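Local coordinates for replication initiator A family protein (Staphylococcus aureus CA-347, PDB 4PT7) that probably initiates replication of staphylococcal multiresistance plasmids by assembling at the plasmid replication origin, at residues Ala41-Arg46 and Glu69-Ile74; Leu49-Ser54 and Gly60-Val65; Leu95-Arg100 and Lys104-Tyr109. One frame throughout, in Å; residues are numbered along the deposited sequence.

How the interactions relate
Helix 34-52 is the first element along the chain to take part, and interaction 1 joins its middle to helix 68-74, closing a loop of 22 residues. Interaction 2 sits within that loop: the end of helix 34-52 meets the returning 60-65 chain across five intervening residues. Interaction 3 follows in series, where segments 95-100 and 104-109, three residues apart, form the hairpin of strands 95-98 and 107-110. None of the three cross. F64 ties them together, since its ring packs on L43 and R46 of helix 34-52 while its backbone N probably bonds to L108 O. L71 of interaction 1 also packs on L108.

Interaction 1 (Ala41-Arg46 and Glu69-Ile74); sequences AILRDR and EKLMEI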
loop_
_atom_site.group_PDB
_atom_site.type_symbol
_atom_site.label_atom_id
_atom_site.label_comp_id
_atom_site.label_asym_id
_atom_site.label_seq_id
_atom_site.Cartn_x
_atom_site.Cartn_y
_atom_site.Cartn_z
ATOM N N ALA B 41 -10.993 3.177 11.826
ATOM C CA ALA B 41 -12.345 3.574 11.453
ATOM C C ALA B 41 -13.025 2.534 10.566
ATOM O O ALA B 41 -14.226 2.307 10.677
ATOM C CB ALA B 41 -12.319 4.933 10.765
ATOM N N ILE B 42 -12.259 1.895 9.688
ATOM C CA ILE B 42 -12.822 0.876 8.817
ATOM C C ILE B 42 -13.199 -0.360 9.631
ATOM O O ILE B 42 -14.267 -0.937 9.425
ATOM C CB ILE B 42 -11.841 0.486 7.692
ATOM C CG1 ILE B 42 -11.590 1.699 6.791
ATOM C CG2 ILE B 42 -12.405 -0.682 6.891
ATOM C CD1 ILE B 42 -10.725 1.416 5.579
ATOM N N LEU B 43 -12.339 -0.766 10.560
ATOM C CA LEU B 43 -12.664 -1.930 11.379
ATOM C C LEU B 43 -13.877 -1.635 12.270
ATOM O O LEU B 43 -14.667 -2.532 12.575
ATOM C CB LEU B 43 -11.468 -2.347 12.234
ATOM C CG LEU B 43 -10.270 -2.925 11.469
ATOM C CD1 LEU B 43 -9.138 -3.248 12.441
ATOM C CD2 LEU B 43 -10.689 -4.178 10.725
ATOM N N ARG B 44 -14.025 -0.373 12.674
ATOM C CA ARG B 44 -15.138 0.044 13.521
ATOM C C ARG B 44 -16.445 -0.197 12.778
ATOM O O ARG B 44 -17.414 -0.708 13.340
ATOM C CB ARG B 44 -15.005 1.531 13.877
ATOM C CG ARG B 44 -16.194 2.098 14.623
ATOM C CD ARG B 44 -16.025 3.581 14.902
ATOM N NE ARG B 44 -16.246 3.809 16.319
ATOM C CZ ARG B 44 -17.436 3.986 16.875
ATOM N NH1 ARG B 44 -17.520 4.157 18.184
ATOM N NH2 ARG B 44 -18.525 4.046 16.126
ATOM N N ASP B 45 -16.454 0.175 11.504
ATOM C CA ASP B 45 -17.618 -0.001 10.656
ATOM C C ASP B 45 -17.882 -1.504 10.487
ATOM O O ASP B 45 -19.019 -1.922 10.312
ATOM C CB ASP B 45 -17.363 0.647 9.295
ATOM C CG ASP B 45 -18.523 0.468 8.336
ATOM O OD1 ASP B 45 -19.543 1.171 8.488
ATOM O OD2 ASP B 45 -18.412 -0.387 7.430
ATOM N N ARG B 46 -16.829 -2.316 10.537
ATOM C CA ARG B 46 -16.980 -3.762 10.369
ATOM C C ARG B 46 -17.679 -4.457 11.533
ATOM O O ARG B 46 -18.192 -5.554 11.372
ATOM C CB ARG B 46 -15.615 -4.421 10.131
ATOM C CG ARG B 46 -15.192 -4.452 8.689
ATOM C CD ARG B 46 -15.717 -5.673 7.970
ATOM N NE ARG B 46 -15.681 -5.457 6.531
ATOM C CZ ARG B 46 -15.865 -6.403 5.617
ATOM N NH1 ARG B 46 -16.101 -7.660 5.984
ATOM N NH2 ARG B 46 -15.816 -6.084 4.330
ATOM N N GLU B 69 -5.448 -12.525 4.839
ATOM C CA GLU B 69 -5.811 -12.244 3.454
ATOM C C GLU B 69 -7.058 -11.363 3.426
ATOM O O GLU B 69 -7.170 -10.451 2.606
ATOM C CB GLU B 69 -6.117 -13.546 2.682
ATOM C CG GLU B 69 -4.917 -14.444 2.355
ATOM C CD GLU B 69 -4.524 -15.416 3.469
ATOM O OE1 GLU B 69 -3.613 -16.233 3.224
ATOM O OE2 GLU B 69 -5.105 -15.373 4.576
ATOM N N LYS B 70 -8.007 -11.666 4.309
ATOM C CA LYS B 70 -9.263 -10.922 4.387
ATOM C C LYS B 70 -9.042 -9.491 4.862
ATOM O O LYS B 70 -9.530 -8.550 4.254
ATOM C CB LYS B 70 -10.248 -11.623 5.327
ATOM C CG LYS B 70 -11.586 -11.953 4.686
ATOM C CD LYS B 70 -12.226 -10.747 4.024
ATOM C CE LYS B 70 -13.562 -11.122 3.408
ATOM N NZ LYS B 70 -14.181 -10.025 2.627
ATOM N N LEU B 71 -8.298 -9.340 5.952
ATOM C CA LEU B 71 -7.995 -8.021 6.499
ATOM C C LEU B 71 -7.321 -7.155 5.434
ATOM O O LEU B 71 -7.691 -5.994 5.252
ATOM C CB LEU B 71 -7.095 -8.153 7.737
ATOM C CG LEU B 71 -7.762 -8.739 8.988
ATOM C CD1 LEU B 71 -6.714 -9.088 10.045
ATOM C CD2 LEU B 71 -8.770 -7.727 9.532
ATOM N N MET B 72 -6.349 -7.726 4.723
ATOM C CA MET B 72 -5.643 -6.994 3.669
ATOM C C MET B 72 -6.640 -6.470 2.637
ATOM O O MET B 72 -6.522 -5.351 2.145
ATOM C CB MET B 72 -4.599 -7.894 2.993
ATOM C CG MET B 72 -3.283 -7.984 3.766
ATOM S SD MET B 72 -2.111 -9.187 3.064
ATOM C CE MET B 72 -2.164 -8.738 1.323
ATOM N N GLU B 73 -7.638 -7.284 2.328
ATOM C CA GLU B 73 -8.662 -6.894 1.375
ATOM C C GLU B 73 -9.550 -5.798 1.978
ATOM O O GLU B 73 -9.903 -4.830 1.294
ATOM C CB GLU B 73 -9.537 -8.091 1.015
ATOM C CG GLU B 73 -10.573 -7.766 -0.033
ATOM C CD GLU B 73 -11.823 -8.608 0.116
ATOM O OE1 GLU B 73 -12.650 -8.292 1.003
ATOM O OE2 GLU B 73 -11.971 -9.589 -0.645
ATOM N N ILE B 74 -9.908 -5.956 3.253
ATOM C CA ILE B 74 -10.763 -4.981 3.929
ATOM C C ILE B 74 -10.097 -3.608 4.070
ATOM O O ILE B 74 -10.734 -2.578 3.857
ATOM C CB ILE B 74 -11.184 -5.479 5.340
ATOM C CG1 ILE B 74 -12.121 -6.688 5.218
ATOM C CG2 ILE B 74 -11.894 -4.364 6.097
ATOM C CD1 ILE B 74 -12.436 -7.358 6.553
#
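R46 of helix 34-52 and I74 of helix 68-74 reach toward each other, and the arginine lays its chain and guanidinium against the isoleucine. CB leaves the helix toward the opposing segment, and CG reaches I74 CG2 at 4.2 Å. A sharp bend at chi2 (-87°) then turns the chain along the isoleucine: CD is 4.0 Å from I74 CD1, and NE 3.8 Å from the same methyl. At the tip, I74 CD1 stands over one face of the guanidinium, offset toward its rim, with R46 CZ 3.7 Å away and NH1 touching it too. R46 NH2 instead meets I74 CG1, at 3.8 Å.

Beside this pair, I42 and I74 run antiparallel alongside one another, their CG2 methyls 3.8 Å apart. L43 CD2 and L71 CD2 extend the apolar patch at 4.2 Å. The two helix segments run at 111° to one another, their axes 11.5 Å apart, which leaves the joining to side chains, with no hydrogen bond between them.

The polar ends look elsewhere. K70 NZ forms a salt bridge with E73 OE1 on its own helix, entering on the syn side. R46 NH1 bonds to Y66 OH, and it shares D129 of the second subunit with K70, a carboxylate that probably offsets the closeness of the two cations. The chemistry is therefore divided: greasy surfaces hold helix to helix, while the arginine, flat against I74, carries its charge to the boundary with another subunit.

Interaction 2 (Leu49-Ser54 and Gly60-Val65); sequences LSIKNS and GNIYFV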
loop_
_atom_site.group_PDB
_atom_site.type_symbol
_atom_site.label_atom_id
_atom_site.label_comp_id
_atom_site.label_asym_id
_atom_site.label_seq_id
_atom_site.Cartn_x
_atom_site.Cartn_y
_atom_site.Cartn_z
ATOM N N LEU B 49 -20.805 -6.167 10.844
ATOM C CA LEU B 49 -20.725 -7.476 10.223
ATOM C C LEU B 49 -20.356 -8.556 11.234
ATOM O O LEU B 49 -20.832 -9.683 11.129
ATOM C CB LEU B 49 -19.718 -7.457 9.071
ATOM C CG LEU B 49 -20.098 -6.536 7.907
ATOM C CD1 LEU B 49 -19.055 -6.631 6.805
ATOM C CD2 LEU B 49 -21.476 -6.925 7.379
ATOM N N SER B 50 -19.518 -8.225 12.216
ATOM C CA SER B 50 -19.159 -9.224 13.220
ATOM C C SER B 50 -20.413 -9.714 13.921
ATOM O O SER B 50 -20.560 -10.905 14.179
ATOM C CB SER B 50 -18.199 -8.662 14.260
ATOM O OG SER B 50 -16.915 -8.425 13.713
ATOM N N ILE B 51 -21.318 -8.792 14.224
ATOM C CA ILE B 51 -22.554 -9.158 14.893
ATOM C C ILE B 51 -23.337 -10.149 14.034
ATOM O O ILE B 51 -23.785 -11.185 14.520
ATOM C CB ILE B 51 -23.416 -7.912 15.177
ATOM C CG1 ILE B 51 -22.728 -7.059 16.243
ATOM C CG2 ILE B 51 -24.817 -8.324 15.633
ATOM C CD1 ILE B 51 -23.358 -5.706 16.438
ATOM N N LYS B 52 -23.490 -9.832 12.754
ATOM C CA LYS B 52 -24.212 -10.711 11.845
ATOM C C LYS B 52 -23.543 -12.081 11.728
ATOM O O LYS B 52 -24.215 -13.083 11.501
ATOM C CB LYS B 52 -24.324 -10.062 10.466
ATOM C CG LYS B 52 -25.244 -8.857 10.438
ATOM C CD LYS B 52 -25.275 -8.217 9.061
ATOM C CE LYS B 52 -26.222 -7.029 9.031
ATOM N NZ LYS B 52 -26.182 -6.331 7.713
ATOM N N ASN B 53 -22.224 -12.118 11.892
ATOM C CA ASN B 53 -21.489 -13.376 11.812
ATOM C C ASN B 53 -21.485 -14.072 13.165
ATOM O O ASN B 53 -20.793 -15.071 13.355
ATOM C CB ASN B 53 -20.038 -13.141 11.376
ATOM C CG ASN B 53 -19.937 -12.549 9.993
ATOM O OD1 ASN B 53 -20.780 -12.807 9.135
ATOM N ND2 ASN B 53 -18.890 -11.766 9.760
ATOM N N SER B 54 -22.255 -13.530 14.105
ATOM C CA SER B 54 -22.347 -14.080 15.453
ATOM C C SER B 54 -20.996 -14.093 16.160
ATOM O O SER B 54 -20.776 -14.887 17.075
ATOM C CB SER B 54 -22.918 -15.504 15.411
ATOM O OG SER B 54 -24.146 -15.537 14.703
ATOM N N GLY B 60 -20.325 -10.680 25.679
ATOM C CA GLY B 60 -20.972 -9.707 24.821
ATOM C C GLY B 60 -19.993 -8.854 24.032
ATOM O O GLY B 60 -20.401 -7.915 23.344
ATOM N N ASN B 61 -18.703 -9.168 24.124
ATOM C CA ASN B 61 -17.698 -8.404 23.392
ATOM C C ASN B 61 -17.637 -8.811 21.922
ATOM O O ASN B 61 -17.607 -10.004 21.606
ATOM C CB ASN B 61 -16.322 -8.579 24.036
ATOM C CG ASN B 61 -16.297 -8.121 25.481
ATOM O OD1 ASN B 61 -16.919 -7.118 25.841
ATOM N ND2 ASN B 61 -15.561 -8.846 26.317
ATOM N N ILE B 62 -17.613 -7.814 21.035
ATOM C CA ILE B 62 -17.559 -8.042 19.595
ATOM C C ILE B 62 -16.112 -8.202 19.129
ATOM O O ILE B 62 -15.249 -7.392 19.473
ATOM C CB ILE B 62 -18.216 -6.870 18.826
ATOM C CG1 ILE B 62 -19.618 -6.599 19.391
ATOM C CG2 ILE B 62 -18.333 -7.216 17.345
ATOM C CD1 ILE B 62 -20.248 -5.296 18.905
ATOM N N TYR B 63 -15.853 -9.232 18.327
ATOM C CA TYR B 63 -14.502 -9.495 17.844
ATOM C C TYR B 63 -14.457 -9.851 16.360
ATOM O O TYR B 63 -15.489 -9.966 15.699
ATOM C CB TYR B 63 -13.872 -10.623 18.676
ATOM C CG TYR B 63 -14.623 -11.939 18.600
ATOM C CD1 TYR B 63 -14.469 -12.794 17.508
ATOM C CD2 TYR B 63 -15.521 -12.317 19.605
ATOM C CE1 TYR B 63 -15.183 -13.985 17.414
ATOM C CE2 TYR B 63 -16.244 -13.510 19.518
ATOM C CZ TYR B 63 -16.069 -14.338 18.419
ATOM O OH TYR B 63 -16.785 -15.514 18.317
ATOM N N PHE B 64 -13.244 -10.007 15.840
ATOM C CA PHE B 64 -13.032 -10.357 14.438
ATOM C C PHE B 64 -12.303 -11.690 14.335
ATOM O O PHE B 64 -11.439 -12.002 15.165
ATOM C CB PHE B 64 -12.192 -9.294 13.727
ATOM C CG PHE B 64 -12.849 -7.956 13.650
ATOM C CD1 PHE B 64 -12.278 -6.850 14.274
ATOM C CD2 PHE B 64 -14.029 -7.792 12.935
ATOM C CE1 PHE B 64 -12.880 -5.594 14.185
ATOM C CE2 PHE B 64 -14.637 -6.541 12.840
ATOM C CZ PHE B 64 -14.061 -5.442 13.465
ATOM N N VAL B 65 -12.660 -12.460 13.309
ATOM C CA VAL B 65 -12.051 -13.758 13.051
ATOM C C VAL B 65 -11.615 -13.758 11.592
ATOM O O VAL B 65 -11.738 -14.762 10.897
ATOM C CB VAL B 65 -13.060 -14.912 13.238
ATOM C CG1 VAL B 65 -12.318 -16.228 13.340
ATOM C CG2 VAL B 65 -13.910 -14.677 14.460
#
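S50, in the last turn of helix 34-52, is directed toward the 60-65 chain and is met there by three residues in succession. Its hydroxyl gives a hydrogen bond to Y63 O, 2.9 Å from OG. The donor stands above the carbonyl plane, 41° out of it, so the bond is tilted well away from that plane. With chi1 at -70°, OG is anti to the carbonyl carbon of S50 and turns to Y63 O; CB of the same serine meets I62 CG2 at 3.4 Å in a tight fit. The same OG also comes obliquely to the ring of F64, 3.1 Å from CD2.

I62 divides its work between two branches. CG2, anti to its own backbone N, goes to S50, while the other branch sends CD1 to I51 CD1 at 4.0 Å, the two isoleucine side chains crossing at a slant. Y63 is built the other way: its CB is directed away from the helix, yet the ring swings back until its hydroxyl is 4.2 Å from S54 O, a loose approach. Beyond the serine, the F64 ring runs inward to L43 and L47 on the same helix.

The helix stops just here. S54, with positive phi, is the C-prime residue of a Schellman motif, in which W55 N reaches S50 O and S54 N bonds to I51 O at 2.8 Å. Y63 pairs through its backbone with W55, joining the two arms of the connection, and N53 OD1 accepts a bond from E131 N of the second subunit. A Schellman-capped helix end is thus joined to a returning extended chain chiefly through S50, with I51 and I62 beside it, within the helix-turn-helix-related N-terminal region of the RepA family.

Interaction 3 (Leu95-Arg100 and Lys104-Tyr109); sequences LIQKRR and KPNILY
The guanidinium of R100 has K104 CB over one face and K104 NZ at its edge, in plane. The side chains run nearly perpendicular, and R100 NH2 lies 3.3 Å from K104 CD. The bend at chi3 (64°) folds the group back across the opposite chain, where NH1 comes within 2.7 Å of P105 O and meets I107 CD1 obliquely. V65, from the 60-65 chain, also packs on R100.

The guanidinium of R99 has Q97 OE1 over one face, while N106 ND2 approaches it obliquely. N106 turns its OD1 to the backbone of R99, 3.1 Å from CA. The amide planes of Q97 and N106 stand 72° apart, and Q97 finds its polar partners on helix 79-91: E90 takes its NE2, and K86 binds OE1 weakly. The Y109 ring is touched obliquely by I96 CG2 and by K98 CE, the latter 4.1 Å from Y109 CE1.

The backbones carrying these groups pair in antiparallel register. I96 with Y109, and K98 with I107, are hydrogen-bonded pairs: I96 N to Y109 O, Y109 N to I96 O, K98 N to I107 O and I107 N to K98 O, each 2.8 Å. Between them, Q97 and L108 form the non-hydrogen-bonded pair, side by side on the sheet face opposite to I96, K98, I107 and Y109. L95 CD1 adds apolar contact at L108 CB, 4.1 Å away.

A short two-stranded hairpin that follows the helices of a helix-turn-helix-type domain, bearing arginines and lysines toward its turn, is consistent with the wing of a winged-helix fold.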
loop_
_atom_site.group_PDB
_atom_site.type_symbol
_atom_site.label_atom_id
_atom_site.label_comp_id
_atom_site.label_asym_id
_atom_site.label_seq_id
_atom_site.Cartn_x
_atom_site.Cartn_y
_atom_site.Cartn_z
ATOM N N LEU B 95 -6.368 -2.148 20.050
ATOM C CA LEU B 95 -6.588 -3.459 19.457
ATOM C C LEU B 95 -5.993 -4.565 20.307
ATOM O O LEU B 95 -4.856 -4.453 20.766
ATOM C CB LEU B 95 -5.950 -3.508 18.063
ATOM C CG LEU B 95 -6.103 -4.800 17.258
ATOM C CD1 LEU B 95 -7.554 -4.960 16.855
ATOM C CD2 LEU B 95 -5.219 -4.750 16.017
ATOM N N ILE B 96 -6.770 -5.623 20.522
ATOM C CA ILE B 96 -6.310 -6.775 21.288
ATOM C C ILE B 96 -6.214 -7.930 20.302
ATOM O O ILE B 96 -7.136 -8.166 19.518
ATOM C CB ILE B 96 -7.297 -7.173 22.404
ATOM C CG1 ILE B 96 -7.413 -6.049 23.436
ATOM C CG2 ILE B 96 -6.827 -8.472 23.068
ATOM C CD1 ILE B 96 -6.104 -5.663 24.081
ATOM N N GLN B 97 -5.103 -8.655 20.350
ATOM C CA GLN B 97 -4.891 -9.770 19.437
ATOM C C GLN B 97 -4.596 -11.079 20.168
ATOM O O GLN B 97 -3.592 -11.191 20.874
ATOM C CB GLN B 97 -3.737 -9.428 18.485
ATOM C CG GLN B 97 -3.575 -10.383 17.310
ATOM C CD GLN B 97 -2.540 -9.908 16.297
ATOM O OE1 GLN B 97 -2.381 -10.508 15.232
ATOM N NE2 GLN B 97 -1.833 -8.828 16.624
ATOM N N LYS B 98 -5.480 -12.062 20.006
ATOM C CA LYS B 98 -5.302 -13.379 20.624
ATOM C C LYS B 98 -4.978 -14.399 19.533
ATOM O O LYS B 98 -5.790 -14.651 18.637
ATOM C CB LYS B 98 -6.569 -13.814 21.373
ATOM C CG LYS B 98 -6.905 -12.966 22.597
ATOM C CD LYS B 98 -8.067 -13.554 23.390
ATOM C CE LYS B 98 -8.436 -12.673 24.586
ATOM N NZ LYS B 98 -7.295 -12.468 25.523
ATOM N N ARG B 99 -3.784 -14.980 19.607
ATOM C CA ARG B 99 -3.360 -15.962 18.618
ATOM C C ARG B 99 -3.906 -17.357 18.897
ATOM O O ARG B 99 -4.092 -17.749 20.053
ATOM C CB ARG B 99 -1.834 -16.012 18.545
ATOM C CG ARG B 99 -1.213 -14.808 17.858
ATOM C CD ARG B 99 0.276 -15.011 17.623
ATOM N NE ARG B 99 0.822 -14.028 16.690
ATOM C CZ ARG B 99 0.905 -12.724 16.933
ATOM N NH1 ARG B 99 0.480 -12.231 18.091
ATOM N NH2 ARG B 99 1.415 -11.908 16.018
ATOM N N ARG B 100 -4.164 -18.098 17.824
ATOM C CA ARG B 100 -4.681 -19.455 17.921
ATOM C C ARG B 100 -3.682 -20.411 17.268
ATOM O O ARG B 100 -3.891 -21.628 17.233
ATOM C CB ARG B 100 -6.048 -19.537 17.233
ATOM C CG ARG B 100 -7.141 -18.743 17.950
ATOM C CD ARG B 100 -8.216 -18.256 16.994
ATOM N NE ARG B 100 -8.966 -19.340 16.368
ATOM C CZ ARG B 100 -9.870 -19.161 15.408
ATOM N NH1 ARG B 100 -10.130 -17.940 14.963
ATOM N NH2 ARG B 100 -10.515 -20.199 14.893
ATOM N N LYS B 104 -5.145 -21.065 11.785
ATOM C CA LYS B 104 -6.381 -20.491 12.311
ATOM C C LYS B 104 -6.235 -18.994 12.567
ATOM O O LYS B 104 -5.388 -18.568 13.352
ATOM C CB LYS B 104 -6.799 -21.196 13.609
ATOM C CG LYS B 104 -7.836 -22.295 13.412
ATOM C CD LYS B 104 -8.422 -22.751 14.742
ATOM C CE LYS B 104 -9.656 -23.620 14.531
ATOM N NZ LYS B 104 -10.335 -23.923 15.825
ATOM N N PRO B 105 -7.068 -18.175 11.900
ATOM C CA PRO B 105 -7.063 -16.714 12.029
ATOM C C PRO B 105 -7.034 -16.251 13.481
ATOM O O PRO B 105 -7.747 -16.787 14.327
ATOM C CB PRO B 105 -8.352 -16.304 11.330
ATOM C CG PRO B 105 -8.476 -17.331 10.255
ATOM C CD PRO B 105 -8.141 -18.609 10.986
ATOM N N ASN B 106 -6.202 -15.257 13.766
ATOM C CA ASN B 106 -6.104 -14.732 15.118
ATOM C C ASN B 106 -7.391 -14.000 15.483
ATOM O O ASN B 106 -8.086 -13.474 14.617
ATOM C CB ASN B 106 -4.915 -13.774 15.235
ATOM C CG ASN B 106 -3.588 -14.455 14.957
ATOM O OD1 ASN B 106 -3.282 -15.502 15.535
ATOM N ND2 ASN B 106 -2.792 -13.864 14.068
ATOM N N ILE B 107 -7.713 -13.983 16.768
ATOM C CA ILE B 107 -8.902 -13.297 17.245
ATOM C C ILE B 107 -8.519 -11.852 17.529
ATOM O O ILE B 107 -7.627 -11.597 18.335
ATOM C CB ILE B 107 -9.428 -13.918 18.552
ATOM C CG1 ILE B 107 -9.681 -15.411 18.355
ATOM C CG2 ILE B 107 -10.716 -13.232 18.972
ATOM C CD1 ILE B 107 -10.677 -15.706 17.261
ATOM N N LEU B 108 -9.179 -10.915 16.854
ATOM C CA LEU B 108 -8.910 -9.490 17.049
ATOM C C LEU B 108 -10.088 -8.788 17.721
ATOM O O LEU B 108 -11.242 -8.931 17.298
ATOM C CB LEU B 108 -8.617 -8.792 15.712
ATOM C CG LEU B 108 -7.203 -8.868 15.122
ATOM C CD1 LEU B 108 -6.832 -10.314 14.876
ATOM C CD2 LEU B 108 -7.143 -8.079 13.813
ATOM N N TYR B 109 -9.784 -8.031 18.771
ATOM C CA TYR B 109 -10.793 -7.271 19.497
ATOM C C TYR B 109 -10.485 -5.795 19.323
ATOM O O TYR B 109 -9.447 -5.314 19.792
ATOM C CB TYR B 109 -10.767 -7.569 21.000
ATOM C CG TYR B 109 -11.433 -8.854 21.418
ATOM C CD1 TYR B 109 -10.698 -10.025 21.562
ATOM C CD2 TYR B 109 -12.801 -8.892 21.699
ATOM C CE1 TYR B 109 -11.307 -11.210 21.977
ATOM C CE2 TYR B 109 -13.418 -10.066 22.113
ATOM C CZ TYR B 109 -12.666 -11.221 22.251
ATOM O OH TYR B 109 -13.270 -12.390 22.652
#